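Mandelate racemase/muconate lactonizing enzyme family protein (Bradyrhizobium sp. ORS 278, PDB 3TOY) belongs to the mandelate racemase/muconate lactonizing enzyme family of the enolase superfamily, joining an N-terminal capping domain to a modified TIM barrel that binds a metal ion. Local coordinates at residues Y73-Y77 and D294-V298; W304-A308 and V330-P335. One frame throughout, in Å; residues are numbered along the deposited sequence. Where two conformers were deposited one is given.

Contact 1. Residues Y73-Y77 and D294-V298; sequences YLFAY and DLMKV
With CG turned anti to its carbonyl carbon (chi1 -55°) and the chain bent at the sulfur (chi3 -76°), Met296 pushes its thioether against Leu74 and Phe75 and brings its methyl obliquely to the ring of Tyr77. The sulfur is the centre of the meeting. SD lies 3.0 Å from Phe75 O, which sits almost in line with the extension of the CG-SD bond, a geometry consistent with a chalcogen-type contact. It matters because this buried carbonyl has no hydrogen-bond partner. On the Leu74 side the two chains cross obliquely, and Leu74 CD2 packs on Met296 CG at 3.8 Å. The Met296 methyl CE reaches Phe75 CB and, at 4.0 Å, Tyr77 CE2.

This is an interdomain seam of the enolase superfamily. Residues 73-75 end strand 69-75, an outermost strand, within this chain, of the N-terminal antiparallel sheet, while residues 294-298 lie in the loop between barrel strand 290-291 and helix 300-314. Asp294 shapes that loop as an Asx turn, its OD1 accepting from Met296 N at 2.7 Å, so the acid fixes the backbone from which the thioether projects.

Past the strand, Phe75 CE2 stands 3.5 Å above the plane of the Tyr77 ring, offset toward its rim. The phenol is thereby steadied on one face, and at its edge a water in the ring plane, 2.6 Å from Tyr77 OH, bridges to Asp294 OD2. That carboxylate oxygen is also hydrogen-bonded to His321. Lys297 runs out extended past the Tyr77 ring, but its stronger polar partners are Asn272 and Leu117 O of the second subunit. Leu116 of that subunit packs on both Tyr77 and Lys297, and a bound calcium ion lies about 7 Å from the Tyr77 side chain.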
loop_
_atom_site.group_PDB
_atom_site.type_symbol
_atom_site.label_atom_id
_atom_site.label_comp_id
_atom_site.label_asym_id
_atom_site.label_seq_id
_atom_site.Cartn_x
_atom_site.Cartn_y
_atom_site.Cartn_z
ATOM N N TYR A 73 37.668 22.819 4.915
ATOM C CA TYR A 73 37.094 23.983 4.237
ATOM C C TYR A 73 35.667 23.712 3.740
ATOM O O TYR A 73 35.249 22.541 3.551
ATOM C CB TYR A 73 37.972 24.451 3.051
ATOM C CG TYR A 73 37.898 23.542 1.836
ATOM C CD1 TYR A 73 36.951 23.763 0.831
ATOM C CD2 TYR A 73 38.758 22.461 1.704
ATOM C CE1 TYR A 73 36.862 22.912 -0.280
ATOM C CE2 TYR A 73 38.685 21.616 0.610
ATOM C CZ TYR A 73 37.727 21.844 -0.370
ATOM O OH TYR A 73 37.664 21.010 -1.451
ATOM N N LEU A 74 34.941 24.804 3.552
ATOM C CA LEU A 74 33.610 24.814 2.968
ATOM C C LEU A 74 33.646 25.539 1.635
ATOM O O LEU A 74 34.298 26.589 1.518
ATOM C CB LEU A 74 32.658 25.559 3.892
ATOM C CG LEU A 74 32.546 25.026 5.314
ATOM C CD1 LEU A 74 31.666 25.965 6.131
ATOM C CD2 LEU A 74 31.986 23.606 5.332
ATOM N N PHE A 75 32.988 24.966 0.621
ATOM C CA PHE A 75 32.631 25.713 -0.589
ATOM C C PHE A 75 31.350 26.433 -0.258
ATOM O O PHE A 75 30.382 25.804 0.195
ATOM C CB PHE A 75 32.417 24.775 -1.781
ATOM C CG PHE A 75 31.845 25.454 -2.991
ATOM C CD1 PHE A 75 32.606 26.352 -3.733
ATOM C CD2 PHE A 75 30.538 25.199 -3.398
ATOM C CE1 PHE A 75 32.081 26.962 -4.838
ATOM C CE2 PHE A 75 30.012 25.823 -4.504
ATOM C CZ PHE A 75 30.774 26.700 -5.232
ATOM N N ALA A 76 31.329 27.749 -0.478
ATOM C CA ALA A 76 30.248 28.567 0.033
ATOM C C ALA A 76 29.209 28.944 -1.018
ATOM O O ALA A 76 28.237 29.647 -0.703
ATOM C CB ALA A 76 30.814 29.823 0.710
ATOM N N TYR A 77 29.413 28.476 -2.251
ATOM C CA TYR A 77 28.506 28.762 -3.363
ATOM C C TYR A 77 28.525 30.204 -3.869
ATOM O O TYR A 77 28.644 30.430 -5.067
ATOM C CB TYR A 77 27.065 28.367 -3.012
ATOM C CG TYR A 77 26.823 26.870 -3.136
ATOM C CD1 TYR A 77 26.478 26.302 -4.365
ATOM C CD2 TYR A 77 26.957 26.033 -2.039
ATOM C CE1 TYR A 77 26.259 24.920 -4.480
ATOM C CE2 TYR A 77 26.742 24.646 -2.153
ATOM C CZ TYR A 77 26.393 24.114 -3.373
ATOM O OH TYR A 77 26.180 22.745 -3.491
ATOM N N ASP A 294 26.988 15.673 0.307
ATOM C CA ASP A 294 28.039 16.689 0.426
ATOM C C ASP A 294 28.481 16.683 1.883
ATOM O O ASP A 294 27.654 16.814 2.802
ATOM C CB ASP A 294 27.428 18.052 0.066
ATOM C CG ASP A 294 28.465 19.176 0.001
ATOM O OD1 ASP A 294 29.388 19.197 0.859
ATOM O OD2 ASP A 294 28.335 20.022 -0.907
ATOM N N LEU A 295 29.775 16.509 2.118
ATOM C CA LEU A 295 30.253 16.503 3.489
ATOM C C LEU A 295 29.870 17.784 4.240
ATOM O O LEU A 295 29.786 17.756 5.455
ATOM C CB LEU A 295 31.774 16.283 3.536
ATOM C CG LEU A 295 32.191 14.827 3.323
ATOM C CD1 LEU A 295 33.679 14.737 2.921
ATOM C CD2 LEU A 295 31.925 13.984 4.554
ATOM N N MET A 296 29.651 18.888 3.525
ATOM C CA MET A 296 29.282 20.154 4.178
ATOM C C MET A 296 27.842 20.157 4.669
ATOM O O MET A 296 27.472 20.996 5.480
ATOM C CB MET A 296 29.356 21.328 3.209
ATOM C CG MET A 296 30.632 21.552 2.492
ATOM S SD MET A 296 30.429 23.147 1.662
ATOM C CE MET A 296 29.372 22.782 0.252
ATOM N N LYS A 297 27.004 19.265 4.140
ATOM C CA LYS A 297 25.551 19.343 4.459
ATOM C C LYS A 297 25.049 18.066 5.133
ATOM O O LYS A 297 24.047 18.073 5.856
ATOM C CB LYS A 297 24.753 19.606 3.183
ATOM C CG LYS A 297 25.057 20.952 2.545
ATOM C CD LYS A 297 24.069 21.299 1.454
ATOM C CE LYS A 297 24.246 22.740 0.974
ATOM N NZ LYS A 297 23.246 23.144 -0.060
ATOM N N VAL A 298 25.779 16.983 4.929
ATOM C CA VAL A 298 25.457 15.701 5.569
ATOM C C VAL A 298 25.861 15.572 7.048
ATOM O O VAL A 298 25.504 14.582 7.697
ATOM C CB VAL A 298 26.050 14.530 4.750
ATOM C CG1 VAL A 298 27.524 14.347 5.080
ATOM C CG2 VAL A 298 25.317 13.210 5.063
HETATM O O HOH W 1 25.916 21.232 -1.409
#

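Contact 2. Residues W304-A308 and V330-P335; sequences WLNVA and VLPVTP. With P4C (O-acetaldehydyl-hexaethylene glycol), chain H.
The indole of Trp304, carried out toward residues 330-335 by a CG anti to the backbone N (chi1 178°), is engaged in two directions. Over one face of its five-membered ring stands Val330 CG2, 3.5 Å from the ring centroid and 12° off the normal, a CH-pi contact. Within the ring plane, NE1 donates to Thr334 OG1 at 2.9 Å along a nearly straight bond (167°), the Thr334 side chain crossing the indole at about a right angle. The same hydroxyl donates to Val330 O, which also receives Val333 N from the opposite face of its carbonyl plane. The relay fixes how the ring is turned, since the residue covering its face also anchors its in-plane acceptor. Leu331 CD2 meets the six-membered edge at CZ2.

One turn along the helix, Ala308 CB lies against Thr334 CG2 and Pro335 CD, each at 4.0 Å. Leu305 divides its branches: CD2 packs obliquely on Val333 CG2, whereas CD1 touches the bound o-acetaldehydyl-hexaethylene glycol, whose O1 bonds weakly to Leu305 O. Helix 300-314 is thus held against the start of the loop, with its short 3-10 segment, that leads from helix 324-330 toward strand 340-342, while helix 275-285 touches Asn306 and Val307.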
loop_
_atom_site.group_PDB
_atom_site.type_symbol
_atom_site.label_atom_id
_atom_site.label_comp_id
_atom_site.label_asym_id
_atom_site.label_seq_id
_atom_site.Cartn_x
_atom_site.Cartn_y
_atom_site.Cartn_z
ATOM N N TRP A 304 28.305 11.534 7.522
ATOM C CA TRP A 304 28.545 10.656 6.359
ATOM C C TRP A 304 28.492 9.189 6.735
ATOM O O TRP A 304 27.852 8.371 6.031
ATOM C CB TRP A 304 29.907 10.961 5.713
ATOM C CG TRP A 304 30.242 10.075 4.563
ATOM C CD1 TRP A 304 30.620 8.787 4.622
ATOM C CD2 TRP A 304 30.203 10.424 3.176
ATOM N NE1 TRP A 304 30.824 8.290 3.358
ATOM C CE2 TRP A 304 30.564 9.277 2.451
ATOM C CE3 TRP A 304 29.870 11.588 2.478
ATOM C CZ2 TRP A 304 30.626 9.257 1.066
ATOM C CZ3 TRP A 304 29.923 11.566 1.105
ATOM C CH2 TRP A 304 30.316 10.413 0.411
ATOM N N LEU A 305 29.176 8.828 7.828
ATOM C CA LEU A 305 29.235 7.424 8.242
ATOM C C LEU A 305 27.847 6.847 8.588
ATOM O O LEU A 305 27.562 5.669 8.308
ATOM C CB LEU A 305 30.217 7.232 9.411
ATOM C CG LEU A 305 31.681 7.532 9.062
ATOM C CD1 LEU A 305 32.519 7.577 10.348
ATOM C CD2 LEU A 305 32.287 6.543 8.052
ATOM N N ASN A 306 26.992 7.649 9.201
ATOM C CA ASN A 306 25.607 7.253 9.470
ATOM C C ASN A 306 24.909 6.961 8.139
ATOM O O ASN A 306 24.289 5.901 7.954
ATOM C CB ASN A 306 24.884 8.408 10.178
ATOM C CG ASN A 306 23.460 8.063 10.658
ATOM O OD1 ASN A 306 22.577 7.592 9.901
ATOM N ND2 ASN A 306 23.213 8.371 11.938
ATOM N N VAL A 307 25.000 7.923 7.222
ATOM C CA VAL A 307 24.367 7.778 5.894
ATOM C C VAL A 307 24.938 6.582 5.100
ATOM O O VAL A 307 24.229 5.941 4.342
ATOM C CB VAL A 307 24.437 9.109 5.067
ATOM C CG1 VAL A 307 23.914 8.904 3.621
ATOM C CG2 VAL A 307 23.596 10.197 5.753
ATOM N N ALA A 308 26.204 6.239 5.295
ATOM C CA ALA A 308 26.773 5.097 4.607
ATOM C C ALA A 308 26.030 3.816 5.029
ATOM O O ALA A 308 25.837 2.927 4.209
ATOM C CB ALA A 308 28.261 4.957 4.922
ATOM N N VAL A 330 36.461 9.071 3.165
ATOM C CA VAL A 330 35.266 8.340 3.617
ATOM C C VAL A 330 34.727 7.313 2.602
ATOM O O VAL A 330 34.170 6.297 3.007
ATOM C CB VAL A 330 34.118 9.279 4.095
ATOM C CG1 VAL A 330 34.457 9.880 5.475
ATOM C CG2 VAL A 330 33.825 10.352 3.057
ATOM N N LEU A 331 34.931 7.548 1.311
ATOM C CA LEU A 331 34.489 6.556 0.318
ATOM C C LEU A 331 35.061 5.144 0.530
ATOM O O LEU A 331 34.355 4.141 0.345
ATOM C CB LEU A 331 34.691 7.089 -1.100
ATOM C CG LEU A 331 33.581 8.067 -1.467
ATOM C CD1 LEU A 331 33.970 8.967 -2.651
ATOM C CD2 LEU A 331 32.277 7.295 -1.782
ATOM N N PRO A 332 36.342 5.038 0.957
ATOM C CA PRO A 332 36.885 3.698 1.162
ATOM C C PRO A 332 36.216 2.884 2.264
ATOM O O PRO A 332 36.414 1.670 2.315
ATOM C CB PRO A 332 38.372 3.966 1.521
ATOM C CG PRO A 332 38.661 5.291 0.848
ATOM C CD PRO A 332 37.384 6.083 1.066
ATOM N N VAL A 333 35.459 3.525 3.162
ATOM C CA VAL A 333 34.767 2.781 4.216
ATOM C C VAL A 333 33.241 2.803 4.033
ATOM O O VAL A 333 32.494 2.486 4.959
ATOM C CB VAL A 333 35.151 3.274 5.624
ATOM C CG1 VAL A 333 36.676 2.981 5.888
ATOM C CG2 VAL A 333 34.825 4.771 5.786
ATOM N N THR A 334 32.813 3.169 2.831
ATOM C CA THR A 334 31.389 3.312 2.499
ATOM C C THR A 334 31.020 2.033 1.742
ATOM O O THR A 334 31.564 1.777 0.664
ATOM C CB THR A 334 31.162 4.535 1.606
ATOM O OG1 THR A 334 31.568 5.721 2.313
ATOM C CG2 THR A 334 29.665 4.677 1.146
ATOM N N PRO A 335 30.131 1.206 2.322
ATOM C CA PRO A 335 29.866 -0.090 1.718
ATOM C C PRO A 335 29.463 -0.000 0.258
ATOM O O PRO A 335 29.892 -0.840 -0.544
ATOM C CB PRO A 335 28.713 -0.648 2.558
ATOM C CG PRO A 335 28.943 -0.037 3.923
ATOM C CD PRO A 335 29.408 1.382 3.592
HETATM O O1 P4C H . 28.817 2.620 8.691
HETATM C C2 P4C H . 29.903 3.392 8.156
HETATM C C3 P4C H . 31.201 2.588 8.151
HETATM O O4 P4C H . 31.903 2.759 9.387
HETATM C C5 P4C H . 33.330 2.759 9.204
HETATM C C6 P4C H . 34.077 2.787 10.537
HETATM O O7 P4C H . 34.014 4.088 11.118
HETATM C C8 P4C H . 34.273 4.149 12.525
HETATM C C9 P4C H . 33.803 5.512 13.033
HETATM O O10 P4C H . 32.639 5.354 13.852
HETATM C C11 P4C H . 31.868 6.548 13.984
HETATM C C12 P4C H . 30.528 6.209 14.635
HETATM O O13 P4C H . 29.640 5.586 13.697
HETATM C C14 P4C H . 28.297 5.537 14.195
HETATM C C15 P4C H . 27.445 4.647 13.292
HETATM O O16 P4C H . 26.901 5.420 12.219
#

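How the contacts relate
Contacts 1 and 2 are both largely buried, but the centre of contact 1 lies about 6 Å from the centre of the chain and that of contact 2 about 13 Å, where Pro335 is exposed. The former joins two domains; the latter stays within the barrel domain. Their chemistry follows suit: contact 1 rests on a thioether, apolar side chains and one bridging water, with no direct hydrogen bond across it, whereas in contact 2 one direct hydrogen bond and an indole face tie a helix to a loop beside a bound glycol. Loop 294-298 leads into helix 300-314, and the two sites touch there, with Leu295 against Trp304 and Val298 against Val307. Different neighbouring subunits reach each contact.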